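Local coordinates for protein putative 4-hydroxybenzoyl-CoA thioesterase (Geobacillus stearothermophilus, PDB 2OIW) that probably hydrolyses the thioester bond of acyl-coenzyme A substrates, as thioesterases of the hotdog-fold superfamily do, at residues A[65-70]-A[92-97]; A[29-34]-A[72-77]. All blocks are in the same frame, centred on the assembly; numbering follows the deposited sequence.

Contact 1: A[65-70]-A[92-97]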
ATOM      1  N   GLN A  65       5.194  -8.245  17.623  1.00 21.47           N
ATOM      2  CA  GLN A  65       4.458  -7.192  16.937  1.00 22.75           C
ATOM      3  C   GLN A  65       5.235  -5.882  16.950  1.00 22.83           C
ATOM      4  O   GLN A  65       6.067  -5.615  17.842  1.00 20.79           O
ATOM      5  CB  GLN A  65       3.083  -6.988  17.560  1.00 23.39           C
ATOM      6  CG  GLN A  65       2.190  -8.234  17.521  1.00 27.54           C
ATOM      7  CD  GLN A  65       1.655  -8.584  16.125  1.00 32.73           C
ATOM      8  OE1 GLN A  65       1.912  -7.889  15.139  1.00 36.69           O
ATOM      9  NE2 GLN A  65       0.902  -9.675  16.049  1.00 36.16           N
HETATM   10  N   MSE A  66       4.971  -5.073  15.941  1.00 22.42           N
HETATM   11  CA  MSE A  66       5.561  -3.757  15.898  1.00 25.06           C
HETATM   12  C   MSE A  66       4.485  -2.680  15.910  1.00 23.64           C
HETATM   13  O   MSE A  66       3.302  -2.953  15.665  1.00 22.82           O
HETATM   14  CB  MSE A  66       6.486  -3.634  14.689  1.00 24.88           C
HETATM   15  CG  MSE A  66       7.788  -4.416  14.868  1.00 24.81           C
HETATM   16 SE   MSE A  66       8.859  -4.394  13.206  1.00 33.33          SE
HETATM   17  CE  MSE A  66       7.767  -5.711  12.180  1.00 22.41           C
ATOM     18  N   TYR A  67       4.913  -1.467  16.211  1.00 23.47           N
ATOM     19  CA  TYR A  67       4.008  -0.368  16.525  1.00 23.86           C
ATOM     20  C   TYR A  67       4.345   0.884  15.743  1.00 22.47           C
ATOM     21  O   TYR A  67       5.515   1.180  15.525  1.00 22.26           O
ATOM     22  CB  TYR A  67       4.057  -0.085  18.046  1.00 25.21           C
ATOM     23  CG  TYR A  67       3.547  -1.301  18.783  1.00 28.81           C
ATOM     24  CD1 TYR A  67       2.185  -1.631  18.721  1.00 31.37           C
ATOM     25  CD2 TYR A  67       4.420  -2.184  19.425  1.00 29.55           C
ATOM     26  CE1 TYR A  67       1.687  -2.771  19.337  1.00 32.75           C
ATOM     27  CE2 TYR A  67       3.933  -3.329  20.073  1.00 32.11           C
ATOM     28  CZ  TYR A  67       2.554  -3.620  20.005  1.00 32.42           C
ATOM     29  OH  TYR A  67       2.012  -4.752  20.594  1.00 33.17           O
ATOM     30  N   TYR A  68       3.319   1.624  15.340  1.00 20.74           N
ATOM     31  CA  TYR A  68       3.539   2.989  14.883  1.00 20.39           C
ATOM     32  C   TYR A  68       4.089   3.819  16.058  1.00 19.89           C
ATOM     33  O   TYR A  68       3.635   3.634  17.172  1.00 19.68           O
ATOM     34  CB  TYR A  68       2.197   3.584  14.398  1.00 20.09           C
ATOM     35  CG  TYR A  68       2.235   5.063  14.117  1.00 20.04           C
ATOM     36  CD1 TYR A  68       3.032   5.562  13.098  1.00 16.37           C
ATOM     37  CD2 TYR A  68       1.457   5.961  14.861  1.00 18.12           C
ATOM     38  CE1 TYR A  68       3.071   6.911  12.831  1.00 17.03           C
ATOM     39  CE2 TYR A  68       1.486   7.308  14.595  1.00 18.96           C
ATOM     40  CZ  TYR A  68       2.317   7.779  13.595  1.00 17.33           C
ATOM     41  OH  TYR A  68       2.355   9.111  13.322  1.00 19.11           O
ATOM     42  N   GLY A  69       5.038   4.729  15.811  1.00 19.18           N
ATOM     43  CA  GLY A  69       5.496   5.687  16.849  1.00 19.37           C
ATOM     44  C   GLY A  69       6.942   5.545  17.301  1.00 19.09           C
ATOM     45  O   GLY A  69       7.475   6.406  18.007  1.00 19.67           O
ATOM     46  N   GLN A  70       7.560   4.431  16.903  0.50 19.08           N
ATOM     47  CA  GLN A  70       8.954   4.116  17.190  0.50 18.75           C
ATOM     48  C   GLN A  70       9.580   3.685  15.865  0.50 18.46           C
ATOM     49  O   GLN A  70       8.952   2.944  15.093  0.50 18.20           O
ATOM     50  CB  GLN A  70       9.053   2.939  18.173  0.50 18.43           C
ATOM     51  CG  GLN A  70       8.356   3.106  19.519  0.50 19.52           C
ATOM     52  CD  GLN A  70       8.218   1.783  20.289  0.50 19.47           C
ATOM     53  OE1 GLN A  70       7.226   1.044  20.144  0.50 19.24           O
ATOM     54  NE2 GLN A  70       9.229   1.469  21.086  0.50 20.38           N
ATOM     55  N   ILE A  92      13.891  -7.411  10.831  1.00 18.53           N
ATOM     56  CA  ILE A  92      13.425  -6.091  11.262  1.00 18.91           C
ATOM     57  C   ILE A  92      13.392  -6.037  12.779  1.00 18.15           C
ATOM     58  O   ILE A  92      12.857  -6.942  13.422  1.00 17.58           O
ATOM     59  CB  ILE A  92      12.043  -5.729  10.670  1.00 18.94           C
ATOM     60  CG1 ILE A  92      12.069  -5.832   9.147  1.00 19.44           C
ATOM     61  CG2 ILE A  92      11.658  -4.325  11.054  1.00 16.69           C
ATOM     62  CD1 ILE A  92      10.728  -5.627   8.528  1.00 19.44           C
ATOM     63  N   HIS A  93      14.008  -4.986  13.335  1.00 18.13           N
ATOM     64  CA  HIS A  93      14.074  -4.751  14.762  1.00 17.29           C
ATOM     65  C   HIS A  93      13.295  -3.473  15.128  1.00 17.53           C
ATOM     66  O   HIS A  93      13.170  -2.534  14.325  1.00 15.92           O
ATOM     67  CB  HIS A  93      15.528  -4.580  15.242  1.00 17.91           C
ATOM     68  CG  HIS A  93      16.403  -5.781  15.038  1.00 18.90           C
ATOM     69  ND1 HIS A  93      17.476  -6.058  15.855  1.00 22.51           N
ATOM     70  CD2 HIS A  93      16.383  -6.766  14.104  1.00 19.79           C
ATOM     71  CE1 HIS A  93      18.078  -7.163  15.442  1.00 20.82           C
ATOM     72  NE2 HIS A  93      17.433  -7.612  14.378  1.00 18.12           N
ATOM     73  N   GLN A  94      12.781  -3.448  16.351  1.00 17.16           N
ATOM     74  CA  GLN A  94      12.168  -2.246  16.925  1.00 18.56           C
ATOM     75  C   GLN A  94      12.492  -2.274  18.412  1.00 19.09           C
ATOM     76  O   GLN A  94      12.445  -3.340  19.032  1.00 18.81           O
ATOM     77  CB  GLN A  94      10.659  -2.200  16.690  1.00 17.82           C
ATOM     78  CG  GLN A  94       9.969  -0.901  17.197  1.00 17.00           C
ATOM     79  CD  GLN A  94       8.503  -0.785  16.763  1.00 18.79           C
ATOM     80  OE1 GLN A  94       7.658  -1.600  17.140  1.00 18.51           O
ATOM     81  NE2 GLN A  94       8.195   0.246  15.971  1.00 15.16           N
ATOM     82  N   ASN A  95      12.861  -1.126  18.978  1.00 19.56           N
ATOM     83  CA  ASN A  95      13.199  -1.080  20.407  1.00 20.00           C
ATOM     84  C   ASN A  95      14.289  -2.089  20.776  1.00 19.72           C
ATOM     85  O   ASN A  95      14.272  -2.669  21.858  1.00 19.06           O
ATOM     86  CB  ASN A  95      11.941  -1.333  21.256  1.00 20.98           C
ATOM     87  CG  ASN A  95      12.095  -0.823  22.687  1.00 23.59           C
ATOM     88  OD1 ASN A  95      12.692   0.246  22.923  1.00 25.61           O
ATOM     89  ND2 ASN A  95      11.592  -1.597  23.655  1.00 25.10           N
ATOM     90  N   GLY A  96      15.198  -2.332  19.839  1.00 19.55           N
ATOM     91  CA  GLY A  96      16.305  -3.260  20.052  1.00 20.21           C
ATOM     92  C   GLY A  96      15.900  -4.721  20.185  1.00 20.60           C
ATOM     93  O   GLY A  96      16.617  -5.488  20.775  1.00 20.37           O
ATOM     94  N   VAL A  97      14.750  -5.103  19.632  1.00 20.80           N
ATOM     95  CA  VAL A  97      14.248  -6.484  19.698  1.00 21.36           C
ATOM     96  C   VAL A  97      13.967  -6.950  18.244  1.00 20.79           C
ATOM     97  O   VAL A  97      13.414  -6.182  17.443  1.00 19.89           O
ATOM     98  CB  VAL A  97      12.926  -6.559  20.565  1.00 21.90           C
ATOM     99  CG1 VAL A  97      12.314  -7.955  20.566  1.00 23.86           C
ATOM    100  CG2 VAL A  97      13.167  -6.133  22.021  1.00 22.95           C
TER
HETATM  101  O   HOH W   1       7.719  -3.718  18.900  1.00 21.33           O
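Gln94 OE1 takes two donors from the side of loop 65-70: the N-H of Tyr67, with Tyr67 N 2.9 Å from Gln94 OE1 and on a lone pair in the carbonyl plane (N-H...O 147°), and a water. The water lies 2.8 Å from Gln94 OE1 and donates also to Gln65 O. On the other end of the carboxamide, Gln94 NE2 gives one hydrogen to Tyr67 O at 2.9 Å, fairly straight and again on a lone pair, and the second to Gln70 O, also at 2.9 Å, which it approaches from above the carbonyl plane. Both acceptors lie near the amide plane, so these bonds fix the rotation of the flat group. The chain stretches far enough because CG is anti to the backbone N (chi1 -176°) and the rest is extended. Gln94 thus ties together a type II turn, Tyr67 to Gln70, and its own type I' turn, which joins two strands as a beta hairpin. On one side of the amide plane, Met66, a selenomethionine, sets CB 3.4 Å from Gln94 OE1, and its SE meets Ile92 CG2 at 3.5 Å. Gln70 CB lies 3.6 Å from Gln94 NE2. Met66 and Ile92 both pack on Val27 of helix 27-34 and on Val72 of strand 72-81, while Tyr68 meets His36 of the second subunit.

Contact 2: A[29-34]-A[72-77]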
ATOM      1  N   VAL A  29       7.190  -4.935   2.629  1.00 17.21           N
ATOM      2  CA  VAL A  29       7.401  -3.622   2.024  1.00 16.93           C
ATOM      3  C   VAL A  29       8.691  -3.026   2.606  1.00 17.19           C
ATOM      4  O   VAL A  29       9.510  -2.472   1.882  1.00 18.33           O
ATOM      5  CB  VAL A  29       6.194  -2.674   2.222  1.00 16.31           C
ATOM      6  CG1 VAL A  29       6.549  -1.268   1.877  1.00 16.11           C
ATOM      7  CG2 VAL A  29       4.993  -3.105   1.359  1.00 15.60           C
ATOM      8  N   TRP A  30       8.880  -3.208   3.903  1.00 16.84           N
ATOM      9  CA  TRP A  30      10.090  -2.749   4.590  1.00 16.90           C
ATOM     10  C   TRP A  30      11.338  -3.593   4.233  1.00 17.42           C
ATOM     11  O   TRP A  30      12.469  -3.065   4.080  1.00 17.99           O
ATOM     12  CB  TRP A  30       9.790  -2.830   6.094  1.00 16.41           C
ATOM     13  CG  TRP A  30       8.837  -1.760   6.573  1.00 14.60           C
ATOM     14  CD1 TRP A  30       8.370  -0.677   5.870  1.00 11.54           C
ATOM     15  CD2 TRP A  30       8.332  -1.628   7.898  1.00 13.33           C
ATOM     16  NE1 TRP A  30       7.550   0.087   6.680  1.00 13.60           N
ATOM     17  CE2 TRP A  30       7.523  -0.477   7.929  1.00 13.16           C
ATOM     18  CE3 TRP A  30       8.447  -2.411   9.059  1.00 13.84           C
ATOM     19  CZ2 TRP A  30       6.852  -0.082   9.082  1.00 13.84           C
ATOM     20  CZ3 TRP A  30       7.812  -2.001  10.196  1.00 13.34           C
ATOM     21  CH2 TRP A  30       7.029  -0.848  10.204  1.00 14.25           C
ATOM     22  N   PHE A  31      11.145  -4.903   4.098  1.00 18.12           N
ATOM     23  CA  PHE A  31      12.203  -5.802   3.592  1.00 19.09           C
ATOM     24  C   PHE A  31      12.642  -5.405   2.193  1.00 19.14           C
ATOM     25  O   PHE A  31      13.833  -5.356   1.916  1.00 21.06           O
ATOM     26  CB  PHE A  31      11.745  -7.277   3.578  1.00 18.17           C
ATOM     27  CG  PHE A  31      11.866  -7.969   4.914  1.00 18.84           C
ATOM     28  CD1 PHE A  31      12.933  -7.695   5.777  1.00 19.05           C
ATOM     29  CD2 PHE A  31      10.933  -8.924   5.280  1.00 17.89           C
ATOM     30  CE1 PHE A  31      13.047  -8.365   6.996  1.00 20.15           C
ATOM     31  CE2 PHE A  31      11.027  -9.596   6.476  1.00 18.85           C
ATOM     32  CZ  PHE A  31      12.071  -9.323   7.347  1.00 18.47           C
ATOM     33  N   GLU A  32      11.696  -5.107   1.309  1.00 19.42           N
ATOM     34  CA  GLU A  32      12.093  -4.640  -0.034  1.00 19.43           C
ATOM     35  C   GLU A  32      12.833  -3.296   0.024  1.00 18.77           C
ATOM     36  O   GLU A  32      13.758  -3.049  -0.750  1.00 18.16           O
ATOM     37  CB  GLU A  32      10.876  -4.550  -0.974  1.00 18.70           C
ATOM     38  CG  GLU A  32      11.278  -4.232  -2.454  1.00 20.27           C
ATOM     39  CD  GLU A  32      10.059  -3.924  -3.316  1.00 22.88           C
ATOM     40  OE1 GLU A  32       9.361  -2.951  -2.979  1.00 25.27           O
ATOM     41  OE2 GLU A  32       9.770  -4.687  -4.276  1.00 27.28           O
ATOM     42  N   ALA A  33      12.409  -2.414   0.931  1.00 17.91           N
ATOM     43  CA  ALA A  33      13.125  -1.155   1.158  1.00 17.93           C
ATOM     44  C   ALA A  33      14.602  -1.428   1.593  1.00 18.14           C
ATOM     45  O   ALA A  33      15.523  -0.782   1.126  1.00 18.47           O
ATOM     46  CB  ALA A  33      12.359  -0.297   2.218  1.00 17.88           C
ATOM     47  N   GLY A  34      14.814  -2.396   2.480  1.00 18.71           N
ATOM     48  CA  GLY A  34      16.168  -2.821   2.904  1.00 18.45           C
ATOM     49  C   GLY A  34      17.065  -3.428   1.825  1.00 18.23           C
ATOM     50  O   GLY A  34      18.288  -3.468   1.981  1.00 18.65           O
ATOM     51  N   VAL A  72      12.032   1.655  13.179  1.00 16.64           N
ATOM     52  CA  VAL A  72      12.425   0.252  13.029  1.00 16.42           C
ATOM     53  C   VAL A  72      13.684   0.247  12.193  1.00 15.76           C
ATOM     54  O   VAL A  72      13.949   1.215  11.463  1.00 15.25           O
ATOM     55  CB  VAL A  72      11.347  -0.596  12.323  1.00 17.22           C
ATOM     56  CG1 VAL A  72      10.018  -0.536  13.106  1.00 16.34           C
ATOM     57  CG2 VAL A  72      11.180  -0.184  10.857  1.00 16.02           C
ATOM     58  N   THR A  73      14.474  -0.808  12.350  1.00 15.53           N
ATOM     59  CA  THR A  73      15.695  -0.983  11.584  1.00 16.34           C
ATOM     60  C   THR A  73      15.662  -2.305  10.865  1.00 16.36           C
ATOM     61  O   THR A  73      15.450  -3.355  11.478  1.00 16.00           O
ATOM     62  CB  THR A  73      16.953  -0.930  12.475  1.00 16.66           C
ATOM     63  OG1 THR A  73      16.900   0.256  13.266  1.00 16.18           O
ATOM     64  CG2 THR A  73      18.203  -0.905  11.633  1.00 17.40           C
ATOM     65  N   VAL A  74      15.896  -2.222   9.559  1.00 16.27           N
ATOM     66  CA  VAL A  74      15.999  -3.382   8.687  1.00 16.99           C
ATOM     67  C   VAL A  74      17.461  -3.694   8.475  1.00 17.92           C
ATOM     68  O   VAL A  74      18.246  -2.817   8.095  1.00 17.80           O
ATOM     69  CB  VAL A  74      15.273  -3.121   7.347  1.00 16.69           C
ATOM     70  CG1 VAL A  74      15.162  -4.426   6.506  1.00 17.11           C
ATOM     71  CG2 VAL A  74      13.857  -2.522   7.646  1.00 12.95           C
ATOM     72  N   TYR A  75      17.821  -4.942   8.777  1.00 18.12           N
ATOM     73  CA  TYR A  75      19.142  -5.493   8.485  1.00 18.04           C
ATOM     74  C   TYR A  75      19.004  -6.480   7.353  1.00 18.56           C
ATOM     75  O   TYR A  75      18.191  -7.404   7.418  1.00 18.16           O
ATOM     76  CB  TYR A  75      19.697  -6.209   9.693  1.00 17.43           C
ATOM     77  CG  TYR A  75      19.846  -5.310  10.889  1.00 19.17           C
ATOM     78  CD1 TYR A  75      21.018  -4.557  11.073  1.00 19.40           C
ATOM     79  CD2 TYR A  75      18.843  -5.217  11.842  1.00 17.80           C
ATOM     80  CE1 TYR A  75      21.177  -3.739  12.176  1.00 19.52           C
ATOM     81  CE2 TYR A  75      18.991  -4.376  12.953  1.00 19.20           C
ATOM     82  CZ  TYR A  75      20.163  -3.658  13.108  1.00 18.12           C
ATOM     83  OH  TYR A  75      20.319  -2.835  14.174  1.00 18.86           O
ATOM     84  N   THR A  76      19.833  -6.306   6.336  1.00 18.59           N
ATOM     85  CA  THR A  76      19.705  -7.064   5.105  1.00 19.05           C
ATOM     86  C   THR A  76      21.083  -7.558   4.715  1.00 19.36           C
ATOM     87  O   THR A  76      22.011  -6.769   4.580  1.00 18.51           O
ATOM     88  CB  THR A  76      19.082  -6.202   3.986  1.00 19.14           C
ATOM     89  OG1 THR A  76      17.846  -5.616   4.458  1.00 18.20           O
ATOM     90  CG2 THR A  76      18.806  -7.076   2.750  1.00 20.25           C
ATOM     91  N   GLY A  77      21.212  -8.872   4.579  1.00 18.94           N
ATOM     92  CA  GLY A  77      22.494  -9.475   4.253  1.00 19.45           C
ATOM     93  C   GLY A  77      22.304 -10.530   3.191  1.00 20.17           C
ATOM     94  O   GLY A  77      21.166 -10.875   2.836  1.00 19.46           O
TER
HETATM   95  O   HOH W   2      15.672  -6.605   3.648  1.00 13.29           O
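Helix 29-34 lies across strand 72-77 with the two axes 8.1 Å apart at closest approach and crossing at -57°, and the two backbones come nearest at Gly34 and Val74, CA to CA 5.8 Å. Val72, Val74 and Thr76, alternate residues of the strand, meet the helix in turn. Val72 sets CG2 over one face of the Trp30 six-membered ring, a CH-pi contact 4.1 Å from the centroid, and CG1 touches CZ3 and CH2 of the same ring. Val74 spreads its two methyls: CG1, anti to the backbone N (chi1 -170°), meets Phe31 CD1 at 4.0 Å and Gly34 CA at 4.1 Å, while CG2 rests 3.9 Å from Trp30 O. Gly34 is where the helix sits closest; a side chain there would run into Val74 CG1 and Thr76 OG1. A water bridges the two elements, donating to Phe31 O and accepting from Thr76 OG1. An alanine in place of Trp30 would probably open a gap over Val72, leaving its methyls without the ring they pack on. The indole also packs on Ile9 of strand 5-9, and on the side of the helix turned from the strand Glu32 OE2 accepts hydrogen bonds from Asn23 and Asn24 of the third subunit. A helix laid over the concave face of a curved antiparallel sheet, as the sausage in its bun, is the hallmark of the hotdog fold shared by thioesterases of this superfamily.

In the fold
Contact 2 is wholly buried, its centre about 5 Å from the centre of the chain, whereas the centre of contact 1 lies about 17 Å from it, partly buried, where a hairpin turn meets a loop. Their chemistry follows: contact 1 is mainly polar, with a side-chain amide bonded to loop backbone, and contact 2 is mainly apolar, methyls against rings; each has one bridging water. They share one sheet, since strands 72-81 and 85-94 are antiparallel neighbours whose pairing includes a probable hydrogen bond from His93 N to Thr73 O. Ile92 CG1 meets Phe31 CE1 at 3.5 Å as an apolar link, and the amide of contact 1 rests on a methyl of contact 2, Gln94 NE2 3.5 Å from Val72 CG1.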